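Local coordinates for protein tartrate dehydrogenase/decarboxylase (Pseudomonas putida, PDB 3FLK) that oxidises tartrate with NAD to oxaloglycolate, and also converts meso-tartrate to D-glycerate and D-malate to pyruvate by oxidative decarboxylation, at residues 23-26 with 27-31; 62-65 with 66-70; 94-97 with 98-102; 306-309 with 310-314; 321-324 with 325-329. The protein carries 1 engineered substitution. All coordinates share one frame; numbering follows the deposited sequence.

Contact 1: residues 23-26 with 27-31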
# COMPACT_ATOMS: atom_id res chain seq x y z
N GLU A 23 -13.31 -24.37 -13.37
CA GLU A 23 -12.01 -24.64 -13.98
C GLU A 23 -11.01 -25.21 -12.97
O GLU A 23 -10.22 -26.09 -13.30
CB GLU A 23 -11.44 -23.38 -14.66
CG GLU A 23 -12.33 -22.80 -15.78
CD GLU A 23 -12.86 -23.86 -16.75
OE1 GLU A 23 -14.05 -23.80 -17.10
OE2 GLU A 23 -12.08 -24.75 -17.15
N GLY A 24 -11.06 -24.70 -11.74
CA GLY A 24 -10.27 -25.26 -10.64
C GLY A 24 -10.61 -26.71 -10.37
O GLY A 24 -9.73 -27.56 -10.27
N ILE A 25 -11.91 -27.00 -10.28
CA ILE A 25 -12.40 -28.36 -10.07
C ILE A 25 -12.01 -29.29 -11.23
O ILE A 25 -11.59 -30.42 -11.01
CB ILE A 25 -13.94 -28.38 -9.82
CG1 ILE A 25 -14.26 -27.70 -8.48
CG2 ILE A 25 -14.48 -29.82 -9.84
CD1 ILE A 25 -15.71 -27.28 -8.32
N ARG A 26 -12.12 -28.78 -12.46
CA ARG A 26 -11.72 -29.51 -13.66
C ARG A 26 -10.28 -30.02 -13.56
O ARG A 26 -10.02 -31.21 -13.76
CB ARG A 26 -11.87 -28.61 -14.89
CG ARG A 26 -11.62 -29.28 -16.24
CD ARG A 26 -11.68 -28.24 -17.34
NE ARG A 26 -11.95 -28.82 -18.66
CZ ARG A 26 -12.41 -28.14 -19.70
NH1 ARG A 26 -12.67 -26.84 -19.58
NH2 ARG A 26 -12.62 -28.75 -20.85
N VAL A 27 -9.35 -29.12 -13.24
CA VAL A 27 -7.93 -29.47 -13.13
C VAL A 27 -7.65 -30.39 -11.94
O VAL A 27 -6.82 -31.30 -12.03
CB VAL A 27 -7.03 -28.20 -13.06
CG1 VAL A 27 -5.55 -28.58 -12.97
CG2 VAL A 27 -7.27 -27.30 -14.27
N LEU A 28 -8.35 -30.16 -10.83
CA LEU A 28 -8.24 -31.02 -9.64
C LEU A 28 -8.71 -32.44 -9.92
O LEU A 28 -8.08 -33.41 -9.47
CB LEU A 28 -9.02 -30.44 -8.46
CG LEU A 28 -8.46 -29.21 -7.73
CD1 LEU A 28 -9.50 -28.67 -6.77
CD2 LEU A 28 -7.18 -29.55 -6.99
N GLU A 29 -9.80 -32.58 -10.67
CA GLU A 29 -10.33 -33.89 -11.06
C GLU A 29 -9.38 -34.62 -12.01
O GLU A 29 -9.24 -35.84 -11.94
CB GLU A 29 -11.74 -33.77 -11.65
CG GLU A 29 -12.83 -33.54 -10.60
CD GLU A 29 -14.20 -33.22 -11.19
OE1 GLU A 29 -14.28 -32.72 -12.33
OE2 GLU A 29 -15.21 -33.47 -10.49
N ALA A 30 -8.72 -33.87 -12.89
CA ALA A 30 -7.68 -34.42 -13.77
C ALA A 30 -6.46 -34.86 -12.97
O ALA A 30 -5.85 -35.89 -13.26
CB ALA A 30 -7.29 -33.41 -14.84
N ALA A 31 -6.10 -34.07 -11.95
CA ALA A 31 -5.00 -34.41 -11.05
C ALA A 31 -5.34 -35.64 -10.20
O ALA A 31 -4.48 -36.49 -9.96
CB ALA A 31 -4.65 -33.23 -10.15
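Glu29 reaches back along helix 17-35 over the turn that Ile25 begins. Its CB rests 3.4 Å from Ile25 O, and CG stays equally close to that carbonyl oxygen. With CG beside the backbone N (chi1 -76°) and the rest of the chain extended, the acid runs alongside Ile25, both side chains pointing the same way. CD then comes within 3.7 Å of Ile25 CG2, and OE1 and OE2 lie on the same methyl. The backbone beneath is regular: Glu29 N gives Ile25 O a hydrogen bond of 2.8 Å, and Val27, Leu28 and Ala30 repeat the i to i-4 pattern. One residue earlier, Leu28 CG sits 3.3 Å from Gly24 O. A second acid is paired with a base: Arg26 NH1 donates to Glu23 OE2 at 3.3 Å, in the guanidinium plane and on the syn lone pair of the oxygen. This helix joins strands 6-13 and 39-43 in a beta-alpha-beta unit; Val27 and Leu28 face Met326 of helix 317-336, while Ile25 packs on Phe41 of strand 39-43. Within the contact the Glu29 carboxylate thus meets Ile25 by van der Waals contact alone, and the directional, charged link is the Glu23-Arg26 salt bridge.

Contact 2: residues 62-65 with 66-70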
# COMPACT_ATOMS: atom_id res chain seq x y z
N ASP A 62 -26.61 -22.18 10.39
CA ASP A 62 -25.84 -23.38 10.73
C ASP A 62 -24.67 -23.67 9.77
O ASP A 62 -24.26 -24.82 9.61
CB ASP A 62 -26.77 -24.59 10.85
CG ASP A 62 -27.40 -24.99 9.52
OD1 ASP A 62 -27.51 -24.14 8.61
OD2 ASP A 62 -27.79 -26.17 9.39
N TRP A 63 -24.14 -22.62 9.14
CA TRP A 63 -23.06 -22.76 8.16
C TRP A 63 -21.83 -23.49 8.71
O TRP A 63 -21.24 -24.32 8.02
CB TRP A 63 -22.66 -21.40 7.57
CG TRP A 63 -22.05 -20.46 8.58
CD1 TRP A 63 -22.71 -19.53 9.33
CD2 TRP A 63 -20.67 -20.36 8.94
NE1 TRP A 63 -21.82 -18.86 10.14
CE2 TRP A 63 -20.56 -19.35 9.92
CE3 TRP A 63 -19.51 -21.03 8.53
CZ2 TRP A 63 -19.34 -19.00 10.50
CZ3 TRP A 63 -18.29 -20.68 9.11
CH2 TRP A 63 -18.22 -19.67 10.08
N ALA A 64 -21.47 -23.19 9.96
CA ALA A 64 -20.28 -23.76 10.60
C ALA A 64 -20.45 -25.25 10.87
O ALA A 64 -19.51 -26.02 10.71
CB ALA A 64 -19.95 -23.01 11.89
N GLU A 65 -21.66 -25.62 11.29
CA GLU A 65 -22.04 -27.02 11.49
C GLU A 65 -21.89 -27.80 10.19
O GLU A 65 -21.38 -28.93 10.19
CB GLU A 65 -23.48 -27.08 12.01
CG GLU A 65 -24.06 -28.48 12.21
CD GLU A 65 -25.58 -28.45 12.36
OE1 GLU A 65 -26.07 -28.04 13.44
OE2 GLU A 65 -26.28 -28.83 11.39
N GLN A 66 -22.31 -27.20 9.08
CA GLN A 66 -22.25 -27.84 7.77
C GLN A 66 -20.82 -28.00 7.24
O GLN A 66 -20.46 -29.06 6.74
CB GLN A 66 -23.11 -27.09 6.75
CG GLN A 66 -24.60 -27.10 7.06
CD GLN A 66 -25.43 -26.49 5.95
OE1 GLN A 66 -25.33 -26.89 4.79
NE2 GLN A 66 -26.27 -25.52 6.30
N LEU A 67 -20.02 -26.94 7.37
CA LEU A 67 -18.68 -26.94 6.79
C LEU A 67 -17.64 -27.71 7.60
O LEU A 67 -16.60 -28.11 7.06
CB LEU A 67 -18.20 -25.50 6.52
CG LEU A 67 -18.97 -24.69 5.48
CD1 LEU A 67 -18.30 -23.35 5.29
CD2 LEU A 67 -19.09 -25.42 4.14
N LYS A 68 -17.91 -27.93 8.89
CA LYS A 68 -17.01 -28.72 9.74
C LYS A 68 -16.98 -30.20 9.35
O LYS A 68 -16.07 -30.94 9.74
CB LYS A 68 -17.36 -28.56 11.22
CG LYS A 68 -16.65 -27.39 11.89
CD LYS A 68 -16.61 -27.54 13.41
CE LYS A 68 -17.83 -26.95 14.09
NZ LYS A 68 -17.80 -25.46 14.10
N GLN A 69 -17.96 -30.62 8.55
CA GLN A 69 -18.03 -31.99 8.03
C GLN A 69 -17.10 -32.19 6.82
O GLN A 69 -16.99 -33.29 6.29
CB GLN A 69 -19.47 -32.37 7.65
CG GLN A 69 -20.55 -31.96 8.67
CD GLN A 69 -20.21 -32.36 10.09
OE1 GLN A 69 -20.13 -31.51 10.99
NE2 GLN A 69 -20.01 -33.66 10.32
N TYR A 70 -16.44 -31.11 6.40
CA TYR A 70 -15.56 -31.13 5.24
C TYR A 70 -14.10 -30.95 5.62
O TYR A 70 -13.78 -30.33 6.63
CB TYR A 70 -16.00 -30.08 4.21
CG TYR A 70 -17.34 -30.40 3.58
CD1 TYR A 70 -17.41 -31.08 2.37
CD2 TYR A 70 -18.53 -30.02 4.20
CE1 TYR A 70 -18.64 -31.39 1.80
CE2 TYR A 70 -19.76 -30.32 3.63
CZ TYR A 70 -19.80 -31.00 2.43
OH TYR A 70 -21.02 -31.30 1.86
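Backbone hydrogen bonds run from Gln66 N to Asp62 O, from Leu67 N to Trp63 O and from Lys68 N to Ala64 O, carrying the short helix 63-67 from its N-cap residue, Asp62, into a type I turn at Leu67-Tyr70. The Asp62 side chain makes no capping bond. Its CG stands between the backbone N and the carbonyl carbon (chi1 66°), and the carboxylate receives Gln66 NE2 instead, OD1 lying 3.0 Å from that nitrogen. The bond lies in the amide plane of Gln66 but meets OD1 from above the carboxylate, 50° out of its plane, and it is bent, with an N-H...O angle of 143°. On the buried side, Leu67 CD1 comes to the edge of the Trp63 ring, 4.2 Å from CE3, while Leu67 CG sits 3.4 Å from Trp63 O. Lys68 bends at chi3 and chi4, which brings NZ back to 3.9 Å from Ala64 CB. Trp63 also meets the rings of Phe97 and Phe101, and Leu67 touches Ala9 and Ile11 of strand 6-13. The arrangement is that of a short amphipathic helix leading into strand 72-77 and covering the large mixed sheet of the isocitrate and isopropylmalate dehydrogenase fold.

Contact 3: residues 94-97 with 98-102. With NAI (1,4-dihydronicotinamide adenine dinucleotide), chain F; OXL (oxalate ion), chain G.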
# COMPACT_ATOMS: atom_id res chain seq x y z
N LEU A 94 -16.87 -14.53 4.12
CA LEU A 94 -15.46 -14.93 4.13
C LEU A 94 -14.74 -14.62 5.44
O LEU A 94 -13.97 -15.44 5.93
CB LEU A 94 -14.70 -14.31 2.94
CG LEU A 94 -13.19 -14.53 2.83
CD1 LEU A 94 -12.80 -16.01 2.72
CD2 LEU A 94 -12.64 -13.76 1.65
N LEU A 95 -15.00 -13.44 6.01
CA LEU A 95 -14.38 -13.06 7.27
C LEU A 95 -14.84 -13.93 8.44
O LEU A 95 -14.07 -14.16 9.38
CB LEU A 95 -14.57 -11.56 7.55
CG LEU A 95 -13.41 -10.62 7.18
CD1 LEU A 95 -12.65 -11.02 5.91
CD2 LEU A 95 -13.87 -9.18 7.08
N LYS A 96 -16.07 -14.42 8.38
CA LYS A 96 -16.56 -15.41 9.35
C LYS A 96 -15.82 -16.75 9.22
O LYS A 96 -15.48 -17.37 10.23
CB LYS A 96 -18.07 -15.61 9.23
CG LYS A 96 -18.89 -14.50 9.87
CD LYS A 96 -20.38 -14.83 9.89
CE LYS A 96 -21.16 -13.74 10.61
NZ LYS A 96 -22.63 -13.96 10.54
N PHE A 97 -15.58 -17.20 7.98
CA PHE A 97 -14.77 -18.39 7.73
C PHE A 97 -13.38 -18.23 8.35
O PHE A 97 -12.92 -19.10 9.09
CB PHE A 97 -14.59 -18.66 6.22
CG PHE A 97 -15.85 -19.04 5.49
CD1 PHE A 97 -16.91 -19.66 6.14
CD2 PHE A 97 -15.96 -18.81 4.12
CE1 PHE A 97 -18.06 -20.02 5.45
CE2 PHE A 97 -17.10 -19.17 3.42
CZ PHE A 97 -18.16 -19.78 4.08
N ARG A 98 -12.72 -17.12 8.03
CA ARG A 98 -11.34 -16.87 8.47
C ARG A 98 -11.21 -16.82 9.99
O ARG A 98 -10.27 -17.38 10.55
CB ARG A 98 -10.81 -15.58 7.85
CG ARG A 98 -10.52 -15.66 6.36
CD ARG A 98 -10.11 -14.31 5.81
NE ARG A 98 -9.65 -14.39 4.42
CZ ARG A 98 -9.45 -13.34 3.63
NH1 ARG A 98 -9.67 -12.11 4.09
NH2 ARG A 98 -9.04 -13.51 2.38
N ARG A 99 -12.17 -16.17 10.64
CA ARG A 99 -12.07 -15.92 12.08
C ARG A 99 -12.62 -17.06 12.94
O ARG A 99 -11.97 -17.48 13.90
CB ARG A 99 -12.70 -14.57 12.44
CG ARG A 99 -11.95 -13.43 11.77
CD ARG A 99 -12.47 -12.05 12.10
NE ARG A 99 -11.58 -11.06 11.49
CZ ARG A 99 -11.42 -9.81 11.91
NH1 ARG A 99 -12.09 -9.34 12.95
NH2 ARG A 99 -10.57 -9.02 11.27
N GLU A 100 -13.78 -17.59 12.57
CA GLU A 100 -14.39 -18.67 13.34
C GLU A 100 -13.73 -20.04 13.14
O GLU A 100 -13.81 -20.90 14.02
CB GLU A 100 -15.90 -18.73 13.11
CG GLU A 100 -16.64 -17.62 13.84
CD GLU A 100 -18.13 -17.61 13.58
OE1 GLU A 100 -18.77 -18.68 13.68
OE2 GLU A 100 -18.67 -16.51 13.30
N PHE A 101 -13.07 -20.23 12.00
CA PHE A 101 -12.26 -21.43 11.79
C PHE A 101 -10.79 -21.18 12.11
O PHE A 101 -9.93 -22.00 11.79
CB PHE A 101 -12.43 -21.98 10.36
CG PHE A 101 -13.77 -22.62 10.12
CD1 PHE A 101 -14.56 -23.08 11.18
CD2 PHE A 101 -14.25 -22.79 8.82
CE1 PHE A 101 -15.79 -23.68 10.95
CE2 PHE A 101 -15.49 -23.39 8.59
CZ PHE A 101 -16.26 -23.83 9.66
N ASP A 102 -10.52 -20.03 12.73
CA ASP A 102 -9.18 -19.63 13.18
C ASP A 102 -8.09 -19.90 12.13
O ASP A 102 -7.06 -20.52 12.41
CB ASP A 102 -8.83 -20.29 14.52
CG ASP A 102 -7.87 -19.46 15.35
OD1 ASP A 102 -7.97 -18.21 15.33
OD2 ASP A 102 -7.01 -20.05 16.03
PA NAI F . -11.25 -7.52 -7.84
O1A NAI F . -10.09 -8.38 -7.50
O2A NAI F . -12.50 -8.29 -7.95
O5B NAI F . -10.97 -6.78 -9.24
C5B NAI F . -9.95 -5.82 -9.40
C4B NAI F . -9.55 -5.72 -10.87
O4B NAI F . -8.81 -6.87 -11.25
C3B NAI F . -10.77 -5.65 -11.79
O3B NAI F . -10.50 -4.72 -12.81
C2B NAI F . -10.88 -7.06 -12.35
O2B NAI F . -11.40 -7.07 -13.66
C1B NAI F . -9.46 -7.58 -12.29
N9A NAI F . -9.44 -9.03 -12.02
C8A NAI F . -9.68 -9.65 -10.82
N7A NAI F . -9.56 -10.98 -11.00
C5A NAI F . -9.23 -11.22 -12.28
C6A NAI F . -8.99 -12.40 -12.99
N6A NAI F . -9.05 -13.58 -12.37
N1A NAI F . -8.68 -12.33 -14.33
C2A NAI F . -8.61 -11.11 -14.97
N3A NAI F . -8.84 -9.95 -14.26
C4A NAI F . -9.16 -10.00 -12.94
O3 NAI F . -11.32 -6.36 -6.71
PN NAI F . -12.31 -5.09 -6.64
O1N NAI F . -12.72 -4.66 -7.99
O2N NAI F . -11.62 -4.09 -5.78
O5D NAI F . -13.57 -5.65 -5.83
C5D NAI F . -14.67 -6.27 -6.48
C4D NAI F . -15.52 -7.01 -5.46
O4D NAI F . -14.82 -8.15 -4.98
C3D NAI F . -15.88 -6.18 -4.23
O3D NAI F . -17.20 -6.49 -3.88
C2D NAI F . -14.93 -6.67 -3.16
O2D NAI F . -15.47 -6.55 -1.86
C1D NAI F . -14.75 -8.13 -3.56
N1N NAI F . -13.49 -8.77 -3.12
C2N NAI F . -13.59 -9.99 -2.51
C3N NAI F . -12.46 -10.67 -2.10
C7N NAI F . -12.58 -12.11 -1.68
O7N NAI F . -13.82 -12.77 -1.81
N7N NAI F . -11.51 -12.74 -1.20
C4N NAI F . -11.20 -10.09 -2.31
C5N NAI F . -11.11 -8.85 -2.93
C6N NAI F . -12.27 -8.19 -3.34
C1 OXL G . -9.27 -8.61 0.49
C2 OXL G . -8.40 -9.78 0.62
O1 OXL G . -9.01 -7.76 -0.40
O2 OXL G . -8.63 -10.62 1.52
O3 OXL G . -10.25 -8.48 1.26
O4 OXL G . -7.43 -9.90 -0.17
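Arg98, packed against Leu95 and Leu94, dominates this turn of helix 94-100. Its CG lies beside the backbone N (chi1 -71°) and the chain stays extended to NE, so that it runs back past the start of the helix toward the substrate pocket. CG passes 3.5 Å from Leu94 O, the acceptor of the Arg98 backbone N-H. Farther out, Leu94 CD2 lies over one face of the guanidinium, 3.7 Å from NH2 and offset toward the rim. Leu95 CD1 approaches NH1 at 3.7 Å, obliquely. The edge of the group is given to oxalate: NH1 and NH2 both donate to OXL O2, at 3.1 and 3.0 Å, close to the guanidinium plane. NE bonds to Asn269 and NH2 forms a salt bridge with Glu281, which together should fix the rotation of the group. Leu94 CD2 also lies unusually close, 3.2 Å, to the carboxamide N7N of NADH. Phe97 O accepts the Phe101 N-H at 3.1 Å, Phe101 CB lies 3.2 Å from that oxygen, and the Phe97 ring packs on Leu67 of helix 63-67. Beyond Phe101 the helix closes in a Schellman motif with Asp102, at positive phi, as its C-prime residue. Arg108 and Arg134 of the same chain and Lys192 of the second subunit also bind the oxalate. Such an arginine cluster around a bound carboxylate is the substrate site of this dehydrogenase family.

Contact 4: residues 306-309 with 310-314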
# COMPACT_ATOMS: atom_id res chain seq x y z
N ALA A 306 -4.04 -26.48 -6.13
CA ALA A 306 -2.76 -27.16 -5.94
C ALA A 306 -2.25 -27.01 -4.50
O ALA A 306 -1.78 -27.98 -3.90
CB ALA A 306 -1.73 -26.66 -6.93
N LEU A 307 -2.37 -25.80 -3.96
CA LEU A 307 -2.01 -25.53 -2.56
C LEU A 307 -2.86 -26.35 -1.60
O LEU A 307 -2.35 -26.83 -0.58
CB LEU A 307 -2.14 -24.03 -2.23
CG LEU A 307 -1.23 -23.04 -2.97
CD1 LEU A 307 -1.52 -21.62 -2.51
CD2 LEU A 307 0.25 -23.37 -2.77
N MSE A 308 -4.14 -26.50 -1.93
CA MSE A 308 -5.08 -27.29 -1.14
C MSE A 308 -4.66 -28.76 -1.06
O MSE A 308 -4.71 -29.36 0.02
CB MSE A 308 -6.49 -27.16 -1.72
CG MSE A 308 -7.56 -27.91 -0.94
SE MSE A 308 -9.35 -27.38 -1.48
CE MSE A 308 -10.36 -28.54 -0.32
N LEU A 309 -4.25 -29.33 -2.19
CA LEU A 309 -3.81 -30.72 -2.24
C LEU A 309 -2.51 -30.92 -1.48
O LEU A 309 -2.34 -31.92 -0.78
CB LEU A 309 -3.66 -31.20 -3.69
CG LEU A 309 -4.91 -31.26 -4.57
CD1 LEU A 309 -4.57 -31.89 -5.92
CD2 LEU A 309 -6.05 -32.02 -3.89
N GLU A 310 -1.60 -29.96 -1.61
CA GLU A 310 -0.33 -29.97 -0.88
C GLU A 310 -0.58 -29.98 0.63
O GLU A 310 0.06 -30.74 1.36
CB GLU A 310 0.52 -28.76 -1.29
CG GLU A 310 1.97 -28.82 -0.82
CD GLU A 310 2.79 -27.63 -1.29
OE1 GLU A 310 2.32 -26.48 -1.16
OE2 GLU A 310 3.92 -27.84 -1.79
N PHE A 311 -1.53 -29.16 1.08
CA PHE A 311 -1.86 -29.06 2.51
C PHE A 311 -2.61 -30.28 3.05
O PHE A 311 -2.34 -30.73 4.16
CB PHE A 311 -2.66 -27.78 2.79
CG PHE A 311 -2.88 -27.52 4.26
CD1 PHE A 311 -1.84 -27.08 5.07
CD2 PHE A 311 -4.14 -27.72 4.83
CE1 PHE A 311 -2.04 -26.84 6.43
CE2 PHE A 311 -4.35 -27.48 6.19
CZ PHE A 311 -3.29 -27.04 6.99
N LEU A 312 -3.55 -30.81 2.26
CA LEU A 312 -4.32 -31.99 2.65
C LEU A 312 -3.48 -33.27 2.63
O LEU A 312 -3.73 -34.19 3.41
CB LEU A 312 -5.54 -32.17 1.75
CG LEU A 312 -6.75 -31.25 1.94
CD1 LEU A 312 -7.80 -31.54 0.88
CD2 LEU A 312 -7.36 -31.38 3.34
N GLY A 313 -2.49 -33.32 1.74
CA GLY A 313 -1.68 -34.52 1.54
C GLY A 313 -0.90 -34.97 2.75
O GLY A 313 -0.87 -36.17 3.07
N GLN A 314 -0.27 -34.01 3.43
CA GLN A 314 0.55 -34.26 4.62
C GLN A 314 1.71 -35.22 4.34
O GLN A 314 2.76 -34.81 3.85
CB GLN A 314 -0.30 -34.70 5.81
CG GLN A 314 -1.09 -33.56 6.44
CD GLN A 314 -1.98 -34.00 7.59
OE1 GLN A 314 -3.10 -34.47 7.38
NE2 GLN A 314 -1.48 -33.84 8.81
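Met308, present as selenomethionine, and Leu312 make the apolar part of this contact, one turn apart near the end of helix 299-313. They lie side by side and point the same way. The Met308 chain starts opposite the backbone N (chi1 -178°) and remains extended, so CG and CE both come within 4.1 Å of the same Leu312 methyl, CD1. Leu312 CG at the same time rests 3.4 Å from Met308 O. The pair faces the sheet: both side chains touch Ile8 of strand 6-13, and Met308 also reaches Phe280 of strand 278-282. Helix 299-313 therefore packs across strands of the large mixed sheet of this dehydrogenase fold, while Leu309 and Ala306 turn to helix 317-336. Backbone hydrogen bonds form the second group. Glu310 N to Ala306 O, Phe311 N to Leu307 O and Leu312 N to Met308 O are regular; the last, Gly313 N to Leu309 O, is 2.9 Å long but more bent, with an N-H...O angle of 138°. Gln314 then leaves the helical conformation with positive phi. Polar and mixed contacts are fewer. Glu310 OE1 approaches Leu307 CD2 at 4.1 Å, the two side chains slanting across each other, and OE2 accepts a hydrogen bond from Gln320. The Phe311 ring receives Arg274 in a cation-pi contact, and the same arginine bonds through NH1 to Phe311 O.

Contact 5: residues 321-324 with 325-329. With SO4 (sulfate ion), chain J.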
# COMPACT_ATOMS: atom_id res chain seq x y z
N ARG A 321 2.90 -34.86 -5.53
CA ARG A 321 3.13 -34.98 -6.96
C ARG A 321 2.01 -34.33 -7.77
O ARG A 321 2.26 -33.76 -8.83
CB ARG A 321 3.29 -36.45 -7.37
CG ARG A 321 4.61 -37.08 -6.96
CD ARG A 321 4.84 -38.41 -7.67
NE ARG A 321 3.91 -39.45 -7.23
CZ ARG A 321 4.18 -40.35 -6.28
NH1 ARG A 321 5.35 -40.34 -5.66
NH2 ARG A 321 3.26 -41.25 -5.96
N ALA A 322 0.78 -34.43 -7.26
CA ALA A 322 -0.37 -33.78 -7.88
C ALA A 322 -0.21 -32.26 -7.86
O ALA A 322 -0.45 -31.60 -8.88
CB ALA A 322 -1.66 -34.19 -7.19
N HIS A 323 0.22 -31.71 -6.72
CA HIS A 323 0.55 -30.29 -6.60
C HIS A 323 1.61 -29.89 -7.62
O HIS A 323 1.43 -28.93 -8.37
CB HIS A 323 1.04 -29.95 -5.18
CG HIS A 323 1.72 -28.62 -5.09
ND1 HIS A 323 3.07 -28.45 -5.33
CD2 HIS A 323 1.24 -27.39 -4.80
CE1 HIS A 323 3.38 -27.18 -5.19
NE2 HIS A 323 2.29 -26.51 -4.87
N ASP A 324 2.71 -30.65 -7.65
CA ASP A 324 3.84 -30.36 -8.53
C ASP A 324 3.46 -30.42 -10.01
O ASP A 324 3.93 -29.60 -10.80
CB ASP A 324 5.01 -31.32 -8.23
CG ASP A 324 5.57 -31.16 -6.82
OD1 ASP A 324 5.05 -30.33 -6.03
OD2 ASP A 324 6.55 -31.87 -6.50
N ASP A 325 2.62 -31.39 -10.38
CA ASP A 325 2.16 -31.53 -11.76
C ASP A 325 1.24 -30.38 -12.17
O ASP A 325 1.25 -29.96 -13.33
CB ASP A 325 1.45 -32.87 -11.97
CG ASP A 325 2.43 -34.02 -12.18
OD1 ASP A 325 3.66 -33.79 -12.17
OD2 ASP A 325 1.96 -35.16 -12.36
N MSE A 326 0.44 -29.89 -11.23
CA MSE A 326 -0.44 -28.75 -11.47
C MSE A 326 0.35 -27.48 -11.73
O MSE A 326 0.02 -26.71 -12.64
CB MSE A 326 -1.44 -28.57 -10.33
CG MSE A 326 -2.52 -29.64 -10.32
SE MSE A 326 -3.76 -29.53 -8.84
CE MSE A 326 -4.69 -27.89 -9.35
N LEU A 327 1.41 -27.27 -10.94
CA LEU A 327 2.31 -26.14 -11.15
C LEU A 327 3.07 -26.26 -12.47
O LEU A 327 3.24 -25.27 -13.17
CB LEU A 327 3.28 -25.99 -9.97
CG LEU A 327 2.91 -25.04 -8.82
CD1 LEU A 327 2.97 -23.57 -9.26
CD2 LEU A 327 1.55 -25.37 -8.21
N ASN A 328 3.51 -27.47 -12.79
CA ASN A 328 4.15 -27.78 -14.06
C ASN A 328 3.23 -27.43 -15.23
O ASN A 328 3.65 -26.77 -16.18
CB ASN A 328 4.55 -29.26 -14.11
CG ASN A 328 5.55 -29.58 -15.22
OD1 ASN A 328 5.78 -28.79 -16.13
ND2 ASN A 328 6.15 -30.77 -15.14
N ALA A 329 1.97 -27.86 -15.14
CA ALA A 329 0.97 -27.59 -16.17
C ALA A 329 0.69 -26.09 -16.33
O ALA A 329 0.58 -25.59 -17.45
CB ALA A 329 -0.32 -28.35 -15.87
S SO4 J . 4.04 -23.35 -4.85
O1 SO4 J . 4.12 -22.01 -4.28
O2 SO4 J . 4.61 -24.31 -3.91
O3 SO4 J . 2.65 -23.70 -5.10
O4 SO4 J . 4.80 -23.39 -6.09
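Helix 317-336 carries a CH-pi contact between residues one turn apart: Leu327 CD2 lies over one face of the His323 ring, 4.0 Å from its centroid and offset toward the rim, nearest to NE2. The imidazole is placed by chi1 165°, with CG opposite the backbone N, and is gripped at both nitrogens. ND1 donates to Asp324 OD1 at 2.8 Å, nearly straight at 172° and exactly in the ring plane, forming a His-carboxylate hydrogen bond between neighbours in sequence. At the far edge NE2 donates to O3 of a sulfate ion, also 2.8 Å away. With a bond at each nitrogen and a methyl over one face, the ring's rotation is well defined, and the carboxylate and sulfate together would probably favour the protonated imidazole. Asp324 OD1 takes a second bond from Gln320, while Trp303 and Arg111 help hold the sulfate, which probably comes from the crystallisation liquor. In the fold this helix lies against helices 17-35, 299-313 and 349-361. Met326, a selenomethionine, turns into that interface and touches Val27, Leu28 and Leu309; its CG is 3.2 Å from Ala322 O. Asp325 CG packs 3.4 Å from Arg321 O, and its OD2 is hydrogen-bonded to His35.

All five contacts are local, each within one helix or running off its end, and they follow one another along the chain from contact 1 to contact 5, in two groups. Contacts 1, 4 and 5 lie on helices 17-35, 299-313 and 317-336, which touch one another: the centres of contacts 1 and 5, and of 4 and 5, are about 11 Å apart. Contacts 2 and 3, about 12 Å between centres, join helices 63-67 and 94-100. Strand 6-13 of the large mixed sheet touches both contacts 2 and 4. The first group thus joins three helices beside the sheet, away from the annotated sites, whereas contact 3, packed by contact 2, lines the oxalate and NADH site.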